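Side-chain contacts in flavodoxin (Bacillus cereus, PDB 6FSG), which binds flavin mononucleotide and probably serves as a low-potential electron donor to a number of redox enzymes: residues L105-K108 / L109-G113; D73-D76 / S77-L80; C135-F138 / G139-V143. All coordinates share one frame; numbering follows the deposited sequence.

Interaction 1 (L105-K108 / L109-G113); sequences LIEK and LQERG. With GLC (alpha-D-glucopyranose), chain D.
Lys-108 NZ meets Glu-111 OE1 at 2.8 Å, a salt bridge between neighbours three residues apart on helix 100-111. The ammonium comes to the syn side of the carboxylate oxygen, 23° out of the carboxylate plane. A bent chain makes this possible: Lys-108 leaves the backbone with CG anti to its N, then turns at chi2 (57°) and again at chi3, which brings CD and CE alongside OE1 as well. The same NZ forms a second salt bridge, to Asp-76 OD1, so the ammonium is shared by two carboxylates that its charge would tend to hold close.

The other oxygen of Glu-111, OE2, lies 4.2 Å from Glu-107 OE1 in one of the two modelled conformers of Glu-107. In that conformer the two side chains run side by side, pointing the same way, with nearly parallel carboxylate planes, and the lysine may offset part of any repulsion between them. On the neighbouring flank Gln-110 lays its amide against Ile-106, with NE2 3.5 Å from the CG2 methyl.

Backbone donors of the last turn are satisfied in helical fashion: Leu-109 N, Gln-110 N, Glu-111 N and Arg-112 N each bind the carbonyl four residues earlier. The last of these bonds, in which Arg-112 N reaches Lys-108 O over 3.1 Å, is the most bent. The CG of Arg-112 packs on that same carbonyl oxygen at 3.3 Å, and the chain bends at chi2 and chi3 to carry its guanidinium to the glucose. NE is bound by Ile-78 O, while NH2 donates to O5 of the sugar at 2.6 Å.

Gly-113 N closes the helix on Gln-110 O at 3.1 Å. With its positive phi, Gly-113 completes a Schellman motif, the C-terminal cap that ends the helix of the beta-alpha-beta unit between strands 84-91 and 115-124 of the flavodoxin fold.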
loop_
_atom_site.group_PDB
_atom_site.type_symbol
_atom_site.label_atom_id
_atom_site.label_comp_id
_atom_site.label_asym_id
_atom_site.label_seq_id
_atom_site.Cartn_x
_atom_site.Cartn_y
_atom_site.Cartn_z
ATOM N N LEU A 105 -8.010 -0.922 3.598
ATOM C CA LEU A 105 -7.634 -0.501 2.250
ATOM C C LEU A 105 -7.800 -1.637 1.244
ATOM O O LEU A 105 -8.246 -1.405 0.111
ATOM C CB LEU A 105 -6.219 0.071 2.235
ATOM C CG LEU A 105 -6.082 1.412 2.963
ATOM C CD1 LEU A 105 -4.642 1.875 2.990
ATOM C CD2 LEU A 105 -6.975 2.489 2.355
ATOM N N ILE A 106 -7.469 -2.873 1.638
ATOM C CA ILE A 106 -7.720 -4.016 0.759
ATOM C C ILE A 106 -9.196 -4.085 0.385
ATOM O O ILE A 106 -9.555 -4.257 -0.785
ATOM C CB ILE A 106 -7.212 -5.329 1.393
ATOM C CG1 ILE A 106 -5.674 -5.398 1.309
ATOM C CG2 ILE A 106 -7.876 -6.546 0.716
ATOM C CD1 ILE A 106 -5.081 -6.582 2.041
ATOM N N GLU A 107 -10.077 -3.982 1.383
ATOM C CA GLU A 107 -11.511 -4.050 1.117
ATOM C C GLU A 107 -11.940 -3.005 0.093
ATOM O O GLU A 107 -12.743 -3.295 -0.804
ATOM C CB GLU A 107 -12.276 -3.871 2.431
ATOM C CG GLU A 107 -13.785 -3.819 2.332
ATOM C CD GLU A 107 -14.402 -3.480 3.673
ATOM O OE1 GLU A 107 -14.398 -2.294 4.069
ATOM O OE2 GLU A 107 -14.841 -4.415 4.358
ATOM N N LYS A 108 -11.462 -1.767 0.233
ATOM C CA LYS A 108 -11.888 -0.709 -0.684
ATOM C C LYS A 108 -11.387 -0.970 -2.102
ATOM O O LYS A 108 -12.128 -0.785 -3.074
ATOM C CB LYS A 108 -11.433 0.653 -0.157
ATOM C CG LYS A 108 -11.988 1.861 -0.930
ATOM C CD LYS A 108 -13.525 1.909 -0.985
ATOM C CE LYS A 108 -14.141 2.048 0.407
ATOM N NZ LYS A 108 -15.620 2.169 0.337
ATOM N N LEU A 109 -10.144 -1.429 -2.241
ATOM C CA LEU A 109 -9.639 -1.806 -3.558
ATOM C C LEU A 109 -10.506 -2.885 -4.193
ATOM O O LEU A 109 -10.813 -2.815 -5.387
ATOM C CB LEU A 109 -8.188 -2.277 -3.457
ATOM C CG LEU A 109 -7.148 -1.196 -3.123
ATOM C CD1 LEU A 109 -5.877 -1.814 -2.574
ATOM C CD2 LEU A 109 -6.847 -0.347 -4.347
ATOM N N GLN A 110 -10.925 -3.883 -3.403
ATOM C CA GLN A 110 -11.800 -4.931 -3.919
ATOM C C GLN A 110 -13.110 -4.348 -4.418
ATOM O O GLN A 110 -13.609 -4.735 -5.483
ATOM C CB GLN A 110 -12.105 -5.951 -2.825
ATOM C CG GLN A 110 -10.918 -6.707 -2.284
ATOM C CD GLN A 110 -11.277 -7.488 -1.031
ATOM O OE1 GLN A 110 -12.305 -7.229 -0.394
ATOM N NE2 GLN A 110 -10.426 -8.445 -0.662
ATOM N N GLU A 111 -13.695 -3.430 -3.640
ATOM C CA GLU A 111 -14.980 -2.851 -4.000
ATOM C C GLU A 111 -14.907 -2.112 -5.324
ATOM O O GLU A 111 -15.900 -2.055 -6.049
ATOM C CB GLU A 111 -15.448 -1.879 -2.915
ATOM C CG GLU A 111 -15.925 -2.539 -1.642
ATOM C CD GLU A 111 -16.319 -1.553 -0.558
ATOM O OE1 GLU A 111 -16.298 -0.326 -0.803
ATOM O OE2 GLU A 111 -16.663 -2.021 0.552
ATOM N N ARG A 112 -13.765 -1.509 -5.637
ATOM C CA ARG A 112 -13.634 -0.701 -6.842
ATOM C C ARG A 112 -13.164 -1.520 -8.044
ATOM O O ARG A 112 -12.952 -0.952 -9.124
ATOM C CB ARG A 112 -12.717 0.501 -6.596
ATOM C CG ARG A 112 -13.085 1.396 -5.395
ATOM C CD ARG A 112 -14.572 1.703 -5.255
ATOM N NE ARG A 112 -15.078 2.277 -6.489
ATOM C CZ ARG A 112 -16.353 2.283 -6.838
ATOM N NH1 ARG A 112 -17.262 1.795 -6.012
ATOM N NH2 ARG A 112 -16.713 2.792 -8.004
ATOM N N GLY A 113 -13.038 -2.841 -7.887
ATOM C CA GLY A 113 -12.782 -3.741 -8.997
ATOM C C GLY A 113 -11.339 -4.160 -9.192
ATOM O O GLY A 113 -11.049 -4.887 -10.152
HETATM C C1 GLC D . -19.367 1.697 -9.475
HETATM C C2 GLC D . -19.732 1.038 -8.152
HETATM C C3 GLC D . -20.941 1.739 -7.559
HETATM C C4 GLC D . -20.672 3.232 -7.436
HETATM C C5 GLC D . -20.132 3.831 -8.732
HETATM C C6 GLC D . -19.639 5.251 -8.479
HETATM O O1 GLC D . -20.470 1.628 -10.383
HETATM O O2 GLC D . -20.014 -0.352 -8.345
HETATM O O3 GLC D . -21.208 1.201 -6.261
HETATM O O4 GLC D . -21.895 3.890 -7.087
HETATM O O5 GLC D . -19.037 3.062 -9.228
HETATM O O6 GLC D . -18.745 5.655 -9.523
#

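Interaction 2 (D73-D76 / S77-L80); sequences DAMD and SIDL. With GLC (alpha-D-glucopyranose), chain D.
In one of its two modelled conformers, Ser-77 OG is joined at 2.6 Å to a water that also donates to the carbonyl oxygen Asp-73 O at 2.9 Å. The hydroxyl of that conformer is thereby tied, through one solvent molecule, to a backbone acceptor of the last helical turn. Its first torsion explains the reach: OG stands anti to the carbonyl carbon of Ser-77 (chi1 -59°), beside the backbone N, and so lies back over the preceding residues.

Ser-77 N itself donates to Ala-74 O at 3.2 Å. The bond is fairly straight at the hydrogen, yet the donor stands above the carbonyl plane, 51° out of it, and thus misses the lone pairs. Asp-76 N makes a comparable three-residue bond to Asp-73 O, and Ile-78 N follows with a weak one to Met-75 O.

Ile-78 packs its side chain against the same carbonyl oxygen. Its CG1 sits between the backbone N and carbonyl carbon (chi1 70°) and comes within 3.3 Å of Met-75 O; CD1 carries on to touch CG of Met-75 at 4.1 Å, the two chains crossing at a slant. CG2 meets Ala-74 O instead. Met-75 also packs on Lys-108 and Leu-109 of helix 100-111, and Ile-78 on Leu-46 and Glu-47, so this apolar side faces the protein.

Glucose borders the outer side: its C6 approaches Asp-76 O at 3.5 Å, although its hydrogen bond is made by Arg-112, the Asp-76 carboxylate being engaged by Lys-108.

Bonds to the carbonyl three residues back, the last of them weak, resemble a 3-10 turn between helix 69-74 and the loop to strand 84-91, and here they frame the Asp-76 and Ser-77 part of the glucose pocket.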
loop_
_atom_site.group_PDB
_atom_site.type_symbol
_atom_site.label_atom_id
_atom_site.label_comp_id
_atom_site.label_asym_id
_atom_site.label_seq_id
_atom_site.Cartn_x
_atom_site.Cartn_y
_atom_site.Cartn_z
ATOM N N ASP A 73 -12.466 8.357 1.047
ATOM C CA ASP A 73 -13.786 8.754 0.570
ATOM C C ASP A 73 -13.810 8.817 -0.953
ATOM O O ASP A 73 -14.694 8.245 -1.601
ATOM C CB ASP A 73 -14.166 10.110 1.169
ATOM C CG ASP A 73 -14.430 10.043 2.667
ATOM O OD1 ASP A 73 -14.579 8.928 3.214
ATOM O OD2 ASP A 73 -14.504 11.122 3.294
ATOM N N ALA A 74 -12.820 9.492 -1.546
ATOM C CA ALA A 74 -12.795 9.702 -2.989
ATOM C C ALA A 74 -12.655 8.399 -3.764
ATOM O O ALA A 74 -13.010 8.358 -4.950
ATOM C CB ALA A 74 -11.679 10.694 -3.340
ATOM N N MET A 75 -12.203 7.325 -3.112
ATOM C CA MET A 75 -12.091 6.046 -3.800
ATOM C C MET A 75 -13.456 5.480 -4.177
ATOM O O MET A 75 -13.530 4.631 -5.069
ATOM C CB MET A 75 -11.309 5.030 -2.956
ATOM C CG MET A 75 -9.809 5.309 -2.811
ATOM S SD MET A 75 -8.971 4.111 -1.760
ATOM C CE MET A 75 -8.817 2.706 -2.862
ATOM N N ASP A 76 -14.539 5.935 -3.539
ATOM C CA ASP A 76 -15.861 5.442 -3.920
ATOM C C ASP A 76 -16.294 5.883 -5.317
ATOM O O ASP A 76 -17.307 5.376 -5.810
ATOM C CB ASP A 76 -16.912 5.826 -2.876
ATOM C CG ASP A 76 -16.759 5.032 -1.594
ATOM O OD1 ASP A 76 -16.366 3.845 -1.675
ATOM O OD2 ASP A 76 -17.009 5.596 -0.513
ATOM N N SER A 77 -15.543 6.776 -5.967
ATOM C CA SER A 77 -15.912 7.306 -7.275
ATOM C C SER A 77 -14.980 6.861 -8.400
ATOM O O SER A 77 -15.141 7.320 -9.536
ATOM C CB SER A 77 -15.966 8.836 -7.228
ATOM O OG SER A 77 -16.908 9.276 -6.264
ATOM N N ILE A 78 -14.009 5.992 -8.116
ATOM C CA ILE A 78 -13.031 5.560 -9.115
ATOM C C ILE A 78 -13.284 4.121 -9.553
ATOM O O ILE A 78 -13.827 3.303 -8.801
ATOM C CB ILE A 78 -11.571 5.760 -8.615
ATOM C CG1 ILE A 78 -11.238 4.780 -7.491
ATOM C CG2 ILE A 78 -11.357 7.214 -8.188
ATOM C CD1 ILE A 78 -9.872 4.931 -6.910
ATOM N N ASP A 79 -12.831 3.808 -10.772
ATOM C CA ASP A 79 -12.997 2.498 -11.404
ATOM C C ASP A 79 -11.617 1.863 -11.544
ATOM O O ASP A 79 -10.777 2.349 -12.308
ATOM C CB ASP A 79 -13.683 2.678 -12.759
ATOM C CG ASP A 79 -13.929 1.372 -13.491
ATOM O OD1 ASP A 79 -13.431 0.309 -13.062
ATOM O OD2 ASP A 79 -14.634 1.431 -14.520
ATOM N N LEU A 80 -11.377 0.790 -10.784
ATOM C CA LEU A 80 -10.092 0.102 -10.796
ATOM C C LEU A 80 -10.170 -1.283 -11.428
ATOM O O LEU A 80 -9.261 -2.095 -11.226
ATOM C CB LEU A 80 -9.515 -0.001 -9.382
ATOM C CG LEU A 80 -9.374 1.322 -8.630
ATOM C CD1 LEU A 80 -8.789 1.093 -7.253
ATOM C CD2 LEU A 80 -8.513 2.300 -9.424
HETATM C C1 GLC D . -19.367 1.697 -9.475
HETATM C C2 GLC D . -19.732 1.038 -8.152
HETATM C C3 GLC D . -20.941 1.739 -7.559
HETATM C C4 GLC D . -20.672 3.232 -7.436
HETATM C C5 GLC D . -20.132 3.831 -8.732
HETATM C C6 GLC D . -19.639 5.251 -8.479
HETATM O O1 GLC D . -20.470 1.628 -10.383
HETATM O O2 GLC D . -20.014 -0.352 -8.345
HETATM O O3 GLC D . -21.208 1.201 -6.261
HETATM O O4 GLC D . -21.895 3.890 -7.087
HETATM O O5 GLC D . -19.037 3.062 -9.228
HETATM O O6 GLC D . -18.745 5.655 -9.523
HETATM O O HOH W 1 -16.353 9.392 -3.735
#

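Interaction 3 (C135-F138 / G139-V143); sequences CLQF and GAEFV
Phe-138 and Phe-142, one helical turn apart, mark the packed side of helix 129-144, the last helix of the flavodoxin fold. The CB of Phe-142 rests on the carbonyl oxygen Phe-138 O at 3.3 Å, and Phe-142 N donates to that oxygen at 2.9 Å; one acceptor thus receives both a hydrogen bond and a methylene from the same residue. Both rings are directed to the sheet by like first torsions, CG anti to the backbone N (chi1 -176° in Phe-138, -173° in Phe-142). Phe-138 reaches Leu-118, Leu-121 and Ala-86, and Phe-142 reaches Val-117 and Ala-86, so neighbouring strands 84-91 and 115-124 share the two aromatic residues. Gly-139 follows with its N near the plane of the Phe-138 ring, at the edge, 3.7 Å from CD1. Cys-135, a turn before Gly-139, packs on Met-17 and Ile-21 of helix 13-26.

The backbone is held alike on both sides. Gly-139 N, Ala-140 N, Glu-141 N and Phe-142 N all bind the carbonyl four residues back.

The solvent side is looser and polar. Gln-137 and Glu-141 lie a turn apart there, but their side chains come no closer than 4.3 Å, between OE1 of Gln-137 and CG of Glu-141. Glu-141 bends at chi2 (-68°) after its CG has passed 3.2 Å from Gln-137 O, and its carboxylate forms a salt bridge through OE2 with Lys-144, which may stabilise its charge. What spans the distance between the two polar ends is a single water, donating one hydrogen to Gln-137 OE1 at 2.8 Å and the other to Glu-141 OE2 at 2.7 Å.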
loop_
_atom_site.group_PDB
_atom_site.type_symbol
_atom_site.label_atom_id
_atom_site.label_comp_id
_atom_site.label_asym_id
_atom_site.label_seq_id
_atom_site.Cartn_x
_atom_site.Cartn_y
_atom_site.Cartn_z
ATOM N N CYS A 135 9.619 -7.684 2.576
ATOM C CA CYS A 135 9.326 -6.578 1.673
ATOM C C CYS A 135 9.841 -6.887 0.275
ATOM O O CYS A 135 9.174 -6.581 -0.723
ATOM C CB CYS A 135 9.963 -5.288 2.191
ATOM S SG CYS A 135 9.169 -4.582 3.658
ATOM N N LEU A 136 11.029 -7.505 0.187
ATOM C CA LEU A 136 11.592 -7.905 -1.100
ATOM C C LEU A 136 10.721 -8.953 -1.785
ATOM O O LEU A 136 10.490 -8.880 -2.997
ATOM C CB LEU A 136 13.017 -8.426 -0.887
ATOM C CG LEU A 136 13.628 -9.335 -1.952
ATOM C CD1 LEU A 136 13.683 -8.641 -3.304
ATOM C CD2 LEU A 136 15.032 -9.784 -1.537
ATOM N N GLN A 137 10.211 -9.924 -1.027
ATOM C CA GLN A 137 9.334 -10.938 -1.610
ATOM C C GLN A 137 8.003 -10.341 -2.070
ATOM O O GLN A 137 7.467 -10.735 -3.113
ATOM C CB GLN A 137 9.100 -12.062 -0.608
ATOM C CG GLN A 137 10.239 -13.028 -0.505
ATOM C CD GLN A 137 10.518 -13.744 -1.818
ATOM O OE1 GLN A 137 9.601 -14.144 -2.537
ATOM N NE2 GLN A 137 11.794 -13.904 -2.135
ATOM N N PHE A 138 7.459 -9.387 -1.311
ATOM C CA PHE A 138 6.238 -8.683 -1.717
ATOM C C PHE A 138 6.425 -7.990 -3.064
ATOM O O PHE A 138 5.603 -8.149 -3.975
ATOM C CB PHE A 138 5.906 -7.693 -0.597
ATOM C CG PHE A 138 4.621 -6.906 -0.756
ATOM C CD1 PHE A 138 4.589 -5.741 -1.508
ATOM C CD2 PHE A 138 3.491 -7.259 -0.047
ATOM C CE1 PHE A 138 3.450 -4.974 -1.597
ATOM C CE2 PHE A 138 2.335 -6.497 -0.136
ATOM C CZ PHE A 138 2.327 -5.342 -0.907
ATOM N N GLY A 139 7.508 -7.226 -3.223
ATOM C CA GLY A 139 7.752 -6.577 -4.502
ATOM C C GLY A 139 7.954 -7.564 -5.636
ATOM O O GLY A 139 7.416 -7.383 -6.731
ATOM N N ALA A 140 8.727 -8.627 -5.388
ATOM C CA ALA A 140 8.985 -9.628 -6.418
ATOM C C ALA A 140 7.709 -10.357 -6.818
ATOM O O ALA A 140 7.477 -10.607 -8.005
ATOM C CB ALA A 140 10.005 -10.642 -5.903
ATOM N N GLU A 141 6.870 -10.722 -5.846
ATOM C CA GLU A 141 5.629 -11.419 -6.175
ATOM C C GLU A 141 4.645 -10.489 -6.879
ATOM O O GLU A 141 3.905 -10.923 -7.771
ATOM C CB GLU A 141 5.020 -12.037 -4.915
ATOM C CG GLU A 141 5.809 -13.226 -4.378
ATOM C CD GLU A 141 5.731 -14.408 -5.308
ATOM O OE1 GLU A 141 4.595 -14.785 -5.651
ATOM O OE2 GLU A 141 6.789 -14.930 -5.718
ATOM N N PHE A 142 4.609 -9.213 -6.484
ATOM C CA PHE A 142 3.719 -8.269 -7.149
ATOM C C PHE A 142 4.026 -8.187 -8.643
ATOM O O PHE A 142 3.120 -8.256 -9.486
ATOM C CB PHE A 142 3.810 -6.885 -6.497
ATOM C CG PHE A 142 2.792 -5.915 -7.029
ATOM C CD1 PHE A 142 1.489 -5.899 -6.541
ATOM C CD2 PHE A 142 3.119 -5.044 -8.044
ATOM C CE1 PHE A 142 0.538 -5.024 -7.061
ATOM C CE2 PHE A 142 2.183 -4.157 -8.543
ATOM C CZ PHE A 142 0.890 -4.152 -8.053
ATOM N N VAL A 143 5.306 -8.053 -8.989
ATOM C CA VAL A 143 5.668 -7.878 -10.391
ATOM C C VAL A 143 5.211 -9.070 -11.222
ATOM O O VAL A 143 4.811 -8.910 -12.382
ATOM C CB VAL A 143 7.178 -7.631 -10.532
ATOM C CG1 VAL A 143 7.565 -7.507 -11.995
ATOM C CG2 VAL A 143 7.597 -6.370 -9.805
HETATM O O HOH W 2 9.432 -14.298 -5.359
#

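Overall arrangement
Interactions 1 and 2 sit together at one end of the molecule, their centres about 9 Å apart; the centre of interaction 3 lies about 20 and 25 Å from theirs. The first two join the end of helix 100-111 to the loop after helix 69-74 through charge and a probable hydrogen bond from Arg-112 NE to Ile-78 O, and both touch the glucose. Interaction 2 is the loop contact farthest from the chain centre. Interactions 1 and 3 are helical, each with an apolar face on the sheet, where Leu-109 and Phe-138 both pack on strands 84-91 and 115-124, and polar side chains elsewhere: salt-bridged in interaction 1, water-bridged in interaction 3.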